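Local coordinates for trypsin-resistant surface T6 protein (Streptococcus pyogenes serotype M6, PDB 4P0D), which probably serves as the backbone pilin that builds the shaft of the cell-surface pilus and is itself the T6 antigen, at residues S208-K214 and I255-Y261; N230-G234 and S246-L252; V192-D196 and D295-P301. The protein carries 1 engineered substitution. All coordinates share one frame; numbering follows the deposited sequence.

Contact 1 (S208-K214 and I255-Y261); sequences SLTVEWK and ISPNISY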
ATOM      1  N   SER A 208      -4.193 -14.764   7.527  1.00 14.17           N
ATOM      2  CA  SER A 208      -3.459 -15.110   6.310  1.00 14.21           C
ATOM      3  C   SER A 208      -2.097 -14.423   6.212  1.00 14.19           C
ATOM      4  O   SER A 208      -1.349 -14.728   5.327  1.00 13.87           O
ATOM      5  CB  SER A 208      -4.261 -14.747   5.062  1.00 13.72           C
ATOM      6  OG  SER A 208      -4.315 -13.338   4.882  1.00 12.65           O
ATOM      7  N   LEU A 209      -1.798 -13.484   7.101  1.00 14.82           N
ATOM      8  CA  LEU A 209      -0.572 -12.680   6.998  1.00 16.29           C
ATOM      9  C   LEU A 209       0.657 -13.551   7.171  1.00 16.14           C
ATOM     10  O   LEU A 209       0.784 -14.286   8.152  1.00 16.71           O
ATOM     11  CB  LEU A 209      -0.572 -11.551   8.046  1.00 16.60           C
ATOM     12  CG  LEU A 209       0.585 -10.542   8.060  1.00 18.28           C
ATOM     13  CD1 LEU A 209       0.587  -9.688   6.795  1.00 18.61           C
ATOM     14  CD2 LEU A 209       0.494  -9.645   9.302  1.00 19.06           C
ATOM     15  N   THR A 210       1.558 -13.489   6.204  1.00 16.02           N
ATOM     16  CA  THR A 210       2.795 -14.225   6.298  1.00 16.46           C
ATOM     17  C   THR A 210       3.958 -13.303   6.029  1.00 16.01           C
ATOM     18  O   THR A 210       3.832 -12.270   5.376  1.00 17.33           O
ATOM     19  CB  THR A 210       2.833 -15.413   5.313  1.00 17.08           C
ATOM     20  OG1 THR A 210       3.034 -14.919   3.986  1.00 18.74           O
ATOM     21  CG2 THR A 210       1.547 -16.194   5.356  1.00 16.86           C
ATOM     22  N   VAL A 211       5.107 -13.675   6.553  1.00 16.01           N
ATOM     23  CA  VAL A 211       6.310 -12.896   6.390  1.00 15.51           C
ATOM     24  C   VAL A 211       7.420 -13.896   6.078  1.00 15.79           C
ATOM     25  O   VAL A 211       7.580 -14.878   6.802  1.00 16.84           O
ATOM     26  CB  VAL A 211       6.636 -12.106   7.687  1.00 14.80           C
ATOM     27  CG1 VAL A 211       7.998 -11.474   7.607  1.00 14.82           C
ATOM     28  CG2 VAL A 211       5.586 -11.049   7.979  1.00 14.88           C
ATOM     29  N   GLU A 212       8.143 -13.683   4.979  0.70 15.71           N
ATOM     30  CA  GLU A 212       9.345 -14.446   4.663  0.70 16.24           C
ATOM     31  C   GLU A 212      10.523 -13.496   4.818  0.70 16.04           C
ATOM     32  O   GLU A 212      10.436 -12.324   4.472  0.70 16.34           O
ATOM     33  CB  GLU A 212       9.290 -15.034   3.238  0.70 16.80           C
ATOM     34  CG  GLU A 212      10.602 -15.617   2.687  0.70 17.06           C
ATOM     35  CD  GLU A 212      11.375 -14.659   1.774  0.70 18.22           C
ATOM     36  OE1 GLU A 212      10.772 -14.236   0.755  0.70 19.69           O
ATOM     37  OE2 GLU A 212      12.575 -14.336   2.049  0.70 16.83           O
ATOM     38  N   TRP A 213      11.609 -14.006   5.369  1.00 15.65           N
ATOM     39  CA  TRP A 213      12.834 -13.228   5.562  1.00 16.10           C
ATOM     40  C   TRP A 213      14.002 -14.211   5.486  1.00 17.25           C
ATOM     41  O   TRP A 213      13.973 -15.274   6.109  1.00 15.72           O
ATOM     42  CB  TRP A 213      12.804 -12.521   6.914  1.00 16.11           C
ATOM     43  CG  TRP A 213      14.072 -11.761   7.251  1.00 16.99           C
ATOM     44  CD1 TRP A 213      14.512 -10.598   6.703  1.00 17.16           C
ATOM     45  CD2 TRP A 213      15.034 -12.133   8.224  1.00 17.86           C
ATOM     46  NE1 TRP A 213      15.706 -10.223   7.273  1.00 17.90           N
ATOM     47  CE2 TRP A 213      16.040 -11.146   8.226  1.00 18.09           C
ATOM     48  CE3 TRP A 213      15.131 -13.195   9.119  1.00 18.02           C
ATOM     49  CZ2 TRP A 213      17.141 -11.204   9.079  1.00 18.53           C
ATOM     50  CZ3 TRP A 213      16.222 -13.256   9.953  1.00 18.87           C
ATOM     51  CH2 TRP A 213      17.210 -12.264   9.932  1.00 18.70           C
ATOM     52  N   LYS A 214      15.005 -13.855   4.692  1.00 19.05           N
ATOM     53  CA  LYS A 214      16.149 -14.732   4.415  1.00 20.90           C
ATOM     54  C   LYS A 214      15.737 -16.119   3.914  1.00 20.28           C
ATOM     55  O   LYS A 214      16.383 -17.104   4.229  1.00 19.90           O
ATOM     56  CB  LYS A 214      17.034 -14.864   5.665  1.00 22.55           C
ATOM     57  CG  LYS A 214      17.754 -13.572   6.024  1.00 24.31           C
ATOM     58  CD  LYS A 214      19.066 -13.822   6.752  1.00 25.60           C
ATOM     59  CE  LYS A 214      18.873 -14.711   7.967  1.00 26.65           C
ATOM     60  NZ  LYS A 214      19.935 -14.480   8.980  1.00 28.15           N
ATOM     61  N   ILE A 255      18.455  -7.195   5.064  1.00 21.10           N
ATOM     62  CA  ILE A 255      17.720  -8.020   4.099  1.00 21.01           C
ATOM     63  C   ILE A 255      16.232  -7.732   4.308  1.00 19.91           C
ATOM     64  O   ILE A 255      15.743  -7.803   5.432  1.00 18.79           O
ATOM     65  CB  ILE A 255      18.050  -9.519   4.310  1.00 21.76           C
ATOM     66  CG1 ILE A 255      19.479  -9.801   3.841  1.00 23.28           C
ATOM     67  CG2 ILE A 255      17.078 -10.437   3.566  1.00 21.73           C
ATOM     68  CD1 ILE A 255      20.085 -11.063   4.438  1.00 23.72           C
ATOM     69  N   SER A 256      15.516  -7.376   3.246  1.00 19.63           N
ATOM     70  CA  SER A 256      14.098  -7.000   3.381  1.00 19.85           C
ATOM     71  C   SER A 256      13.211  -8.222   3.494  1.00 18.17           C
ATOM     72  O   SER A 256      13.349  -9.136   2.706  1.00 17.55           O
ATOM     73  CB  SER A 256      13.590  -6.226   2.160  1.00 21.11           C
ATOM     74  OG  SER A 256      14.314  -5.040   1.991  1.00 26.03           O
ATOM     75  N   PRO A 257      12.264  -8.205   4.432  0.70 18.24           N
ATOM     76  CA  PRO A 257      11.265  -9.259   4.500  0.70 18.38           C
ATOM     77  C   PRO A 257      10.263  -9.112   3.356  0.70 18.56           C
ATOM     78  O   PRO A 257      10.148  -8.030   2.787  0.70 19.13           O
ATOM     79  CB  PRO A 257      10.584  -9.001   5.837  0.70 18.38           C
ATOM     80  CG  PRO A 257      10.689  -7.528   6.009  0.70 18.60           C
ATOM     81  CD  PRO A 257      12.013  -7.144   5.420  0.70 18.43           C
ATOM     82  N   ASN A 258       9.593 -10.206   3.001  1.00 18.61           N
ATOM     83  CA  ASN A 258       8.558 -10.213   1.980  1.00 18.85           C
ATOM     84  C   ASN A 258       7.244 -10.578   2.682  1.00 19.11           C
ATOM     85  O   ASN A 258       7.188 -11.547   3.445  1.00 18.93           O
ATOM     86  CB  ASN A 258       8.931 -11.223   0.885  1.00 20.44           C
ATOM     87  CG  ASN A 258      10.191 -10.805   0.119  1.00 21.96           C
ATOM     88  OD1 ASN A 258      10.362  -9.630  -0.239  1.00 22.49           O
ATOM     89  ND2 ASN A 258      11.093 -11.751  -0.097  1.00 22.42           N
ATOM     90  N   ILE A 259       6.210  -9.754   2.481  1.00 17.78           N
ATOM     91  CA  ILE A 259       4.968  -9.869   3.220  1.00 16.79           C
ATOM     92  C   ILE A 259       3.869 -10.333   2.260  1.00 16.88           C
ATOM     93  O   ILE A 259       3.753  -9.797   1.161  1.00 18.77           O
ATOM     94  CB  ILE A 259       4.582  -8.502   3.854  1.00 16.42           C
ATOM     95  CG1 ILE A 259       5.714  -7.975   4.750  1.00 16.35           C
ATOM     96  CG2 ILE A 259       3.277  -8.581   4.648  1.00 15.97           C
ATOM     97  CD1 ILE A 259       5.360  -6.683   5.450  1.00 16.96           C
ATOM     98  N   SER A 260       3.062 -11.297   2.684  1.00 16.44           N
ATOM     99  CA  SER A 260       1.907 -11.724   1.915  1.00 16.27           C
ATOM    100  C   SER A 260       0.653 -11.743   2.774  1.00 14.52           C
ATOM    101  O   SER A 260       0.721 -11.899   3.995  1.00 14.38           O
ATOM    102  CB  SER A 260       2.174 -13.096   1.292  1.00 16.82           C
ATOM    103  OG  SER A 260       3.205 -12.925   0.359  1.00 19.02           O
ATOM    104  N   TYR A 261      -0.490 -11.546   2.132  1.00 13.57           N
ATOM    105  CA  TYR A 261      -1.775 -11.615   2.819  1.00 13.57           C
ATOM    106  C   TYR A 261      -2.921 -11.725   1.825  1.00 13.85           C
ATOM    107  O   TYR A 261      -2.749 -11.499   0.632  1.00 13.15           O
ATOM    108  CB  TYR A 261      -1.979 -10.422   3.747  1.00 13.38           C
ATOM    109  CG  TYR A 261      -1.598  -9.089   3.156  1.00 13.54           C
ATOM    110  CD1 TYR A 261      -0.275  -8.648   3.161  1.00 13.72           C
ATOM    111  CD2 TYR A 261      -2.564  -8.253   2.599  1.00 14.11           C
ATOM    112  CE1 TYR A 261       0.076  -7.412   2.622  1.00 14.03           C
ATOM    113  CE2 TYR A 261      -2.225  -7.026   2.059  1.00 13.92           C
ATOM    114  CZ  TYR A 261      -0.920  -6.604   2.081  1.00 14.11           C
ATOM    115  OH  TYR A 261      -0.616  -5.365   1.548  1.00 15.08           O
TER
HETATM  116  O   HOH W   1       5.310 -13.729   2.677  1.00 19.97           O
HETATM  117  O   HOH W   2      14.082 -11.929   2.566  1.00 19.47           O

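Contact 2 (N230-G234 and S246-L252); sequences NTKIG and SFIYDSL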
ATOM      1  N   ASN A 230      14.344 -18.131  16.000  1.00 19.65           N
ATOM      2  CA  ASN A 230      14.287 -17.693  17.402  1.00 18.41           C
ATOM      3  C   ASN A 230      14.528 -16.189  17.588  1.00 18.26           C
ATOM      4  O   ASN A 230      14.735 -15.721  18.709  1.00 18.75           O
ATOM      5  CB  ASN A 230      15.243 -18.514  18.315  1.00 18.02           C
ATOM      6  CG  ASN A 230      14.698 -19.888  18.670  1.00 18.04           C
ATOM      7  OD1 ASN A 230      13.488 -20.108  18.703  1.00 16.85           O
ATOM      8  ND2 ASN A 230      15.608 -20.825  18.969  1.00 17.55           N
ATOM      9  N   THR A 231      14.495 -15.441  16.497  1.00 17.94           N
ATOM     10  CA  THR A 231      14.678 -14.004  16.526  1.00 18.45           C
ATOM     11  C   THR A 231      13.357 -13.332  16.238  1.00 18.30           C
ATOM     12  O   THR A 231      12.659 -13.696  15.301  1.00 18.89           O
ATOM     13  CB  THR A 231      15.690 -13.562  15.460  1.00 18.29           C
ATOM     14  OG1 THR A 231      16.950 -14.169  15.731  1.00 18.68           O
ATOM     15  CG2 THR A 231      15.856 -12.048  15.432  1.00 18.60           C
ATOM     16  N   LYS A 232      13.020 -12.342  17.036  1.00 18.40           N
ATOM     17  CA  LYS A 232      11.864 -11.504  16.746  1.00 19.00           C
ATOM     18  C   LYS A 232      12.278 -10.379  15.785  1.00 18.17           C
ATOM     19  O   LYS A 232      13.054  -9.494  16.153  1.00 18.91           O
ATOM     20  CB  LYS A 232      11.327 -10.917  18.043  1.00 20.27           C
ATOM     21  CG  LYS A 232      10.020 -10.177  17.879  1.00 22.52           C
ATOM     22  CD  LYS A 232       9.803  -9.171  18.995  1.00 25.51           C
ATOM     23  CE  LYS A 232       9.048  -9.772  20.150  1.00 29.02           C
ATOM     24  NZ  LYS A 232       8.743  -8.707  21.157  1.00 32.12           N
ATOM     25  N   ILE A 233      11.770 -10.402  14.557  1.00 16.55           N
ATOM     26  CA  ILE A 233      12.150  -9.372  13.589  1.00 15.84           C
ATOM     27  C   ILE A 233      11.112  -8.260  13.477  1.00 15.67           C
ATOM     28  O   ILE A 233      11.333  -7.261  12.791  1.00 15.35           O
ATOM     29  CB  ILE A 233      12.428  -9.940  12.180  1.00 15.30           C
ATOM     30  CG1 ILE A 233      11.180 -10.582  11.564  1.00 14.59           C
ATOM     31  CG2 ILE A 233      13.578 -10.932  12.244  1.00 15.62           C
ATOM     32  CD1 ILE A 233      11.316 -10.892  10.090  1.00 14.32           C
ATOM     33  N   GLY A 234       9.970  -8.441  14.118  1.00 15.07           N
ATOM     34  CA  GLY A 234       8.939  -7.438  14.089  1.00 15.07           C
ATOM     35  C   GLY A 234       7.716  -7.873  14.872  1.00 15.85           C
ATOM     36  O   GLY A 234       7.711  -8.927  15.502  1.00 16.15           O
ATOM     37  N   SER A 246       5.520  -3.365  12.457  1.00 15.37           N
ATOM     38  CA  SER A 246       6.725  -2.608  12.733  1.00 16.25           C
ATOM     39  C   SER A 246       7.865  -3.593  12.821  1.00 16.77           C
ATOM     40  O   SER A 246       7.817  -4.515  13.637  1.00 18.26           O
ATOM     41  CB  SER A 246       6.591  -1.811  14.045  1.00 15.82           C
ATOM     42  OG  SER A 246       7.783  -1.092  14.329  1.00 15.83           O
ATOM     43  N   PHE A 247       8.892  -3.409  11.995  1.00 16.68           N
ATOM     44  CA  PHE A 247      10.076  -4.272  12.071  1.00 16.59           C
ATOM     45  C   PHE A 247      11.161  -3.661  12.948  1.00 16.94           C
ATOM     46  O   PHE A 247      11.165  -2.459  13.212  1.00 16.12           O
ATOM     47  CB  PHE A 247      10.658  -4.537  10.686  1.00 17.53           C
ATOM     48  CG  PHE A 247       9.777  -5.374   9.792  1.00 17.18           C
ATOM     49  CD1 PHE A 247       9.752  -6.753   9.917  1.00 17.44           C
ATOM     50  CD2 PHE A 247       9.008  -4.777   8.802  1.00 17.41           C
ATOM     51  CE1 PHE A 247       8.965  -7.526   9.088  1.00 17.59           C
ATOM     52  CE2 PHE A 247       8.217  -5.546   7.964  1.00 17.27           C
ATOM     53  CZ  PHE A 247       8.184  -6.916   8.115  1.00 17.46           C
ATOM     54  N   ILE A 248      12.073  -4.519  13.394  1.00 16.49           N
ATOM     55  CA  ILE A 248      13.208  -4.129  14.206  1.00 17.55           C
ATOM     56  C   ILE A 248      14.431  -4.047  13.300  1.00 16.16           C
ATOM     57  O   ILE A 248      15.048  -5.076  12.966  1.00 15.14           O
ATOM     58  CB  ILE A 248      13.428  -5.153  15.346  1.00 18.98           C
ATOM     59  CG1 ILE A 248      12.118  -5.321  16.127  1.00 20.27           C
ATOM     60  CG2 ILE A 248      14.604  -4.729  16.231  1.00 19.29           C
ATOM     61  CD1 ILE A 248      12.176  -6.378  17.219  1.00 21.92           C
ATOM     62  N   TYR A 249      14.780  -2.817  12.909  1.00 16.01           N
ATOM     63  CA  TYR A 249      15.795  -2.577  11.853  1.00 15.94           C
ATOM     64  C   TYR A 249      17.042  -3.433  11.977  1.00 16.57           C
ATOM     65  O   TYR A 249      17.462  -4.095  11.014  1.00 16.18           O
ATOM     66  CB  TYR A 249      16.213  -1.103  11.808  1.00 15.30           C
ATOM     67  CG  TYR A 249      17.223  -0.791  10.724  1.00 15.00           C
ATOM     68  CD1 TYR A 249      16.812  -0.551   9.414  1.00 14.95           C
ATOM     69  CD2 TYR A 249      18.587  -0.710  11.007  1.00 15.57           C
ATOM     70  CE1 TYR A 249      17.713  -0.268   8.426  1.00 15.16           C
ATOM     71  CE2 TYR A 249      19.514  -0.423  10.019  1.00 15.42           C
ATOM     72  CZ  TYR A 249      19.068  -0.194   8.731  1.00 15.84           C
ATOM     73  OH  TYR A 249      19.949   0.123   7.730  1.00 15.78           O
ATOM     74  N   ASP A 250      17.636  -3.409  13.165  1.00 18.63           N
ATOM     75  CA  ASP A 250      18.890  -4.115  13.402  1.00 21.06           C
ATOM     76  C   ASP A 250      18.747  -5.628  13.159  1.00 21.25           C
ATOM     77  O   ASP A 250      19.665  -6.243  12.597  1.00 24.16           O
ATOM     78  CB  ASP A 250      19.444  -3.800  14.798  1.00 22.82           C
ATOM     79  CG  ASP A 250      19.930  -2.354  14.926  1.00 24.98           C
ATOM     80  OD1 ASP A 250      20.270  -1.737  13.903  1.00 25.49           O
ATOM     81  OD2 ASP A 250      19.981  -1.828  16.055  1.00 26.95           O
ATOM     82  N   SER A 251      17.597  -6.206  13.528  0.70 20.26           N
ATOM     83  CA  SER A 251      17.360  -7.651  13.368  0.70 19.77           C
ATOM     84  C   SER A 251      17.239  -8.117  11.910  0.70 19.48           C
ATOM     85  O   SER A 251      17.294  -9.316  11.632  0.70 18.00           O
ATOM     86  CB  SER A 251      16.086  -8.070  14.114  0.70 20.71           C
ATOM     87  OG  SER A 251      14.922  -7.747  13.360  0.70 20.42           O
ATOM     88  N   LEU A 252      17.045  -7.179  10.986  1.00 19.14           N
ATOM     89  CA  LEU A 252      16.863  -7.523   9.569  1.00 18.58           C
ATOM     90  C   LEU A 252      18.161  -7.834   8.833  1.00 19.19           C
ATOM     91  O   LEU A 252      18.133  -8.448   7.756  1.00 17.76           O
ATOM     92  CB  LEU A 252      16.088  -6.433   8.835  1.00 18.29           C
ATOM     93  CG  LEU A 252      14.685  -6.106   9.358  1.00 17.58           C
ATOM     94  CD1 LEU A 252      14.004  -5.078   8.460  1.00 17.52           C
ATOM     95  CD2 LEU A 252      13.822  -7.356   9.488  1.00 17.59           C
TER

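Contact 3 (V192-D196 and D295-P301); sequences VYVSD and DNLDKKP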
ATOM      1  N   VAL A 192      11.008   1.391  10.739  1.00 14.95           N
ATOM      2  CA  VAL A 192      10.759   0.478   9.606  1.00 16.36           C
ATOM      3  C   VAL A 192       9.359  -0.065   9.827  1.00 15.37           C
ATOM      4  O   VAL A 192       9.204  -1.031  10.562  1.00 15.32           O
ATOM      5  CB  VAL A 192      11.714  -0.746   9.609  1.00 17.27           C
ATOM      6  CG1 VAL A 192      11.462  -1.634   8.386  1.00 19.01           C
ATOM      7  CG2 VAL A 192      13.158  -0.339   9.655  1.00 18.65           C
ATOM      8  N   TYR A 193       8.344   0.548   9.222  1.00 14.78           N
ATOM      9  CA  TYR A 193       6.955   0.317   9.619  1.00 14.33           C
ATOM     10  C   TYR A 193       6.035   0.151   8.399  1.00 14.01           C
ATOM     11  O   TYR A 193       5.947   1.056   7.568  1.00 13.77           O
ATOM     12  CB  TYR A 193       6.505   1.508  10.453  1.00 14.33           C
ATOM     13  CG  TYR A 193       5.205   1.402  11.200  1.00 14.38           C
ATOM     14  CD1 TYR A 193       3.986   1.392  10.537  1.00 14.50           C
ATOM     15  CD2 TYR A 193       5.191   1.404  12.597  1.00 14.98           C
ATOM     16  CE1 TYR A 193       2.792   1.342  11.232  1.00 14.08           C
ATOM     17  CE2 TYR A 193       4.005   1.335  13.301  1.00 15.01           C
ATOM     18  CZ  TYR A 193       2.809   1.318  12.609  1.00 14.94           C
ATOM     19  OH  TYR A 193       1.638   1.267  13.299  1.00 15.54           O
ATOM     20  N   VAL A 194       5.323  -0.975   8.328  1.00 14.07           N
ATOM     21  CA  VAL A 194       4.484  -1.305   7.162  1.00 14.84           C
ATOM     22  C   VAL A 194       2.989  -1.351   7.519  1.00 15.96           C
ATOM     23  O   VAL A 194       2.592  -1.866   8.582  1.00 15.35           O
ATOM     24  CB  VAL A 194       4.974  -2.614   6.480  1.00 15.12           C
ATOM     25  CG1 VAL A 194       4.083  -2.989   5.288  1.00 14.97           C
ATOM     26  CG2 VAL A 194       6.429  -2.455   6.040  1.00 14.95           C
ATOM     27  N   SER A 195       2.167  -0.738   6.656  1.00 17.01           N
ATOM     28  CA  SER A 195       0.716  -0.720   6.838  1.00 18.06           C
ATOM     29  C   SER A 195      -0.016  -1.029   5.533  1.00 17.98           C
ATOM     30  O   SER A 195       0.491  -0.771   4.437  1.00 17.53           O
ATOM     31  CB  SER A 195       0.231   0.644   7.347  1.00 19.34           C
ATOM     32  OG  SER A 195       1.079   1.183   8.351  1.00 21.23           O
ATOM     33  N   ASP A 196      -1.214  -1.591   5.666  1.00 17.66           N
ATOM     34  CA  ASP A 196      -2.189  -1.612   4.576  1.00 16.80           C
ATOM     35  C   ASP A 196      -3.572  -1.558   5.172  1.00 17.45           C
ATOM     36  O   ASP A 196      -3.781  -1.952   6.327  1.00 16.05           O
ATOM     37  CB  ASP A 196      -2.005  -2.852   3.696  1.00 16.60           C
ATOM     38  CG  ASP A 196      -2.586  -2.688   2.282  1.00 15.95           C
ATOM     39  OD1 ASP A 196      -3.287  -1.709   1.997  1.00 15.84           O
ATOM     40  OD2 ASP A 196      -2.370  -3.590   1.455  1.00 16.11           O
ATOM     41  N   ASP A 295       7.174   2.642  16.754  1.00 20.95           N
ATOM     42  CA  ASP A 295       6.697   1.262  16.688  1.00 21.94           C
ATOM     43  C   ASP A 295       5.336   1.059  17.329  1.00 21.42           C
ATOM     44  O   ASP A 295       4.987  -0.072  17.666  1.00 23.80           O
ATOM     45  CB  ASP A 295       7.724   0.353  17.360  1.00 23.66           C
ATOM     46  CG  ASP A 295       7.914   0.680  18.835  1.00 24.87           C
ATOM     47  OD1 ASP A 295       7.062   1.416  19.408  1.00 25.65           O
ATOM     48  OD2 ASP A 295       8.913   0.188  19.409  1.00 25.80           O
ATOM     49  N   ASN A 296       4.562   2.130  17.515  1.00 19.79           N
ATOM     50  CA  ASN A 296       3.224   1.981  18.042  1.00 19.54           C
ATOM     51  C   ASN A 296       2.365   1.293  16.971  1.00 18.21           C
ATOM     52  O   ASN A 296       2.208   1.829  15.892  1.00 17.35           O
ATOM     53  CB  ASN A 296       2.645   3.356  18.373  1.00 19.56           C
ATOM     54  CG  ASN A 296       1.261   3.282  18.983  1.00 20.65           C
ATOM     55  OD1 ASN A 296       0.339   2.668  18.423  1.00 22.59           O
ATOM     56  ND2 ASN A 296       1.089   3.949  20.107  1.00 19.44           N
ATOM     57  N   LEU A 297       1.823   0.116  17.269  1.00 18.10           N
ATOM     58  CA  LEU A 297       1.068  -0.649  16.272  1.00 18.40           C
ATOM     59  C   LEU A 297      -0.414  -0.320  16.218  1.00 18.09           C
ATOM     60  O   LEU A 297      -1.097  -0.762  15.310  1.00 17.91           O
ATOM     61  CB  LEU A 297       1.218  -2.133  16.539  1.00 18.93           C
ATOM     62  CG  LEU A 297       2.621  -2.685  16.387  1.00 19.13           C
ATOM     63  CD1 LEU A 297       2.540  -4.178  16.617  1.00 19.69           C
ATOM     64  CD2 LEU A 297       3.167  -2.361  15.006  1.00 19.77           C
ATOM     65  N   ASP A 298      -0.921   0.459  17.172  1.00 18.39           N
ATOM     66  CA  ASP A 298      -2.316   0.878  17.130  1.00 19.27           C
ATOM     67  C   ASP A 298      -2.571   1.845  15.994  1.00 20.42           C
ATOM     68  O   ASP A 298      -3.670   1.909  15.479  1.00 20.39           O
ATOM     69  CB  ASP A 298      -2.750   1.562  18.433  1.00 19.24           C
ATOM     70  CG  ASP A 298      -2.679   0.640  19.613  1.00 20.04           C
ATOM     71  OD1 ASP A 298      -2.929  -0.562  19.413  1.00 19.13           O
ATOM     72  OD2 ASP A 298      -2.340   1.109  20.718  1.00 18.73           O
ATOM     73  N   LYS A 299      -1.558   2.608  15.616  1.00 21.03           N
ATOM     74  CA  LYS A 299      -1.767   3.734  14.754  1.00 22.91           C
ATOM     75  C   LYS A 299      -0.475   4.053  14.047  1.00 22.79           C
ATOM     76  O   LYS A 299       0.571   4.264  14.686  1.00 20.75           O
ATOM     77  CB  LYS A 299      -2.192   4.943  15.586  1.00 25.13           C
ATOM     78  CG  LYS A 299      -2.540   6.186  14.775  1.00 28.79           C
ATOM     79  CD  LYS A 299      -2.462   7.438  15.645  1.00 30.47           C
ATOM     80  CE  LYS A 299      -2.435   8.714  14.816  1.00 32.07           C
ATOM     81  NZ  LYS A 299      -3.600   8.789  13.889  1.00 32.66           N
ATOM     82  N   LYS A 300      -0.552   4.100  12.727  1.00 22.06           N
ATOM     83  CA  LYS A 300       0.614   4.422  11.931  1.00 23.20           C
ATOM     84  C   LYS A 300       1.080   5.848  12.235  1.00 22.93           C
ATOM     85  O   LYS A 300       0.299   6.685  12.660  1.00 21.86           O
ATOM     86  CB  LYS A 300       0.337   4.195  10.454  1.00 23.86           C
ATOM     87  CG  LYS A 300      -0.687   5.120   9.860  1.00 24.30           C
ATOM     88  CD  LYS A 300      -1.290   4.478   8.627  1.00 25.26           C
ATOM     89  CE  LYS A 300      -2.368   5.364   8.028  1.00 25.85           C
ATOM     90  NZ  LYS A 300      -2.843   4.800   6.735  1.00 26.91           N
ATOM     91  N   PRO A 301       2.373   6.110  12.061  1.00 23.71           N
ATOM     92  CA  PRO A 301       2.900   7.413  12.441  1.00 24.88           C
ATOM     93  C   PRO A 301       2.465   8.540  11.497  1.00 26.72           C
ATOM     94  O   PRO A 301       2.113   8.281  10.339  1.00 27.41           O
ATOM     95  CB  PRO A 301       4.411   7.207  12.336  1.00 23.54           C
ATOM     96  CG  PRO A 301       4.566   6.183  11.278  1.00 24.15           C
ATOM     97  CD  PRO A 301       3.402   5.256  11.444  1.00 24.33           C
TER

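Contact 1 (S208-K214 and I255-Y261)
Glu212 and Asn258 extend from the same face of neighbouring strands and run alongside each other. In the modelled conformer of Glu212, Asn258 ND2 donates to Glu212 OE1 over 2.6 Å. The bond is nearly straight, 175° at the hydrogen. OE1 sits in the amide plane, while ND2 reaches it from the syn side, 32° out of the carboxylate plane. The bend at chi2 (-98°) brings the carboxylate round to the amide.

The backbones are joined by four bonds in two hydrogen-bonded pairs, Thr210 with Ser260 and Glu212 with Asn258. The shortest runs from Asn258 N to Glu212 O, 2.7 Å. Val211 and Ile259 form the non-hydrogen-bonded pair between them. On their face, Leu209 CD1 meets Ile259 CG2 at 3.6 Å. On the other face, one water joins Thr210 OG1 to Asn258 O. A second water joins Glu212 OE2, Lys214 N and Ser256 O.

At the end of the strand, Ile255 O lies in the plane of the Trp213 ring, at its edge. Trp213 NE1 gives Ile255 O only a weak bond, 3.0 Å, and has Leu252 O as its main partner. Lys214 CG sits over the ring centre, and Lys214 NZ forms salt bridges with Glu229 and Glu253.

Further out, Leu245 packs on Val211 and Ile259, and Phe247 on Pro257 and Ile259. This is an antiparallel strand pair, apolar on its inner face and polar on the other, as expected in the Ig-like beta-sandwich of a Cna-B-like pilin domain.

Contact 2 (N230-G234 and S246-L252)
Ile233 and Ile248 are joined by the one hydrogen bond between the segments. Ile248 N donates to Ile233 O over 2.9 Å, nearly straight at 166°. The same oxygen, Ile233 O, lies in the plane of the Phe247 ring, at its edge, 3.3 Å from Phe247 CD1.

Next to this bond, Gly234 and Phe247 form an antiparallel non-hydrogen-bonded pair. With no side chain on Gly234, Gly234 CA and Phe247 CA come within 3.9 Å. The pair closes the open end of the beta hairpin made by strands 231-238 and 242-247. Further along, the backbone takes helical angles at 249-252 without forming a regular helix.

The apolar contacts surround Ile233. A chi1 of 63° turns its CG1 branch to the Phe247 side, where Ile233 CD1 meets Phe247 CE1 at 4.2 Å. From the turn, Leu252 CD2 touches Ile233 CB at 4.0 Å. On the exposed side, Ile248 CD1 rests 3.4 Å from Lys232 O and also touches the lysine chain.

Ser251, in its modelled conformer, bonds back to its own turn. Ser251 OG donates to a lone pair of Ile248 O over 2.7 Å, and the same hydroxyl oxygen also packs against Ile233 CA.

Contact 3 (V192-D196 and D295-P301)
Tyr193 and Ser195 face a loop, 295-301, that has no regular structure and comes no nearer to strand 192-196 than 7.1 Å between CA atoms (Tyr193 to Asp295). Side chains therefore make the contact, and Tyr193 carries most of it. Its CG is anti to the backbone N (chi1 -169°), and the ring reaches into the curl of the loop.

Tyr193 OH donates to Asn296 O over 2.7 Å. The donor is tilted only 15° from the carbonyl plane. Asn296 O in turn lies in the plane of the ring, at its edge. Pro301 packs over one face: its CD stands 4.0 Å from the centroid of the Tyr193 ring, 10° off the normal, in a CH-pi contact. Lys300 crosses the tyrosine at about a right angle, with CB 3.8 Å from Tyr193 CE1. Leu297 CD2 touches Tyr193 CE2 at 4.2 Å.

Ser195 OG lies 3.7 Å from Lys300 CB, but its hydrogen bond goes to Asn244 OD1. The amide nitrogen of that same Asn244 holds Leu297 O, so one residue of the neighbouring strand braces both sides. Lys300 NZ leaves the contact for a salt bridge with Glu281.

Within the loop, Asn296 OD1 takes weak bonds from the backbone N of Asp298 and Lys299. The hydrophilic loop is thus moored through its backbone carbonyls and a proline on an aromatic face, and no salt bridge crosses between the two segments.

All three contacts belong to the middle part of the chain. Contact 1 is a regular strand pair with a buried apolar face. Contact 2 is looser, at the end of a hairpin, with one backbone bond. Contact 3 has no strand pairing and fastens a largely exposed loop mainly through Tyr193. Strand 242-247 connects contacts 2 and 3, since Phe247 N bonds to Val192 O and Ser246 packs on Leu297. Contacts 1 and 2 meet where Pro257 packs on Phe247 and Trp213 on Ile233. Contacts 1 and 3 meet through Tyr261 OH and Asp196 OD2, probably hydrogen-bonded at 2.5 Å.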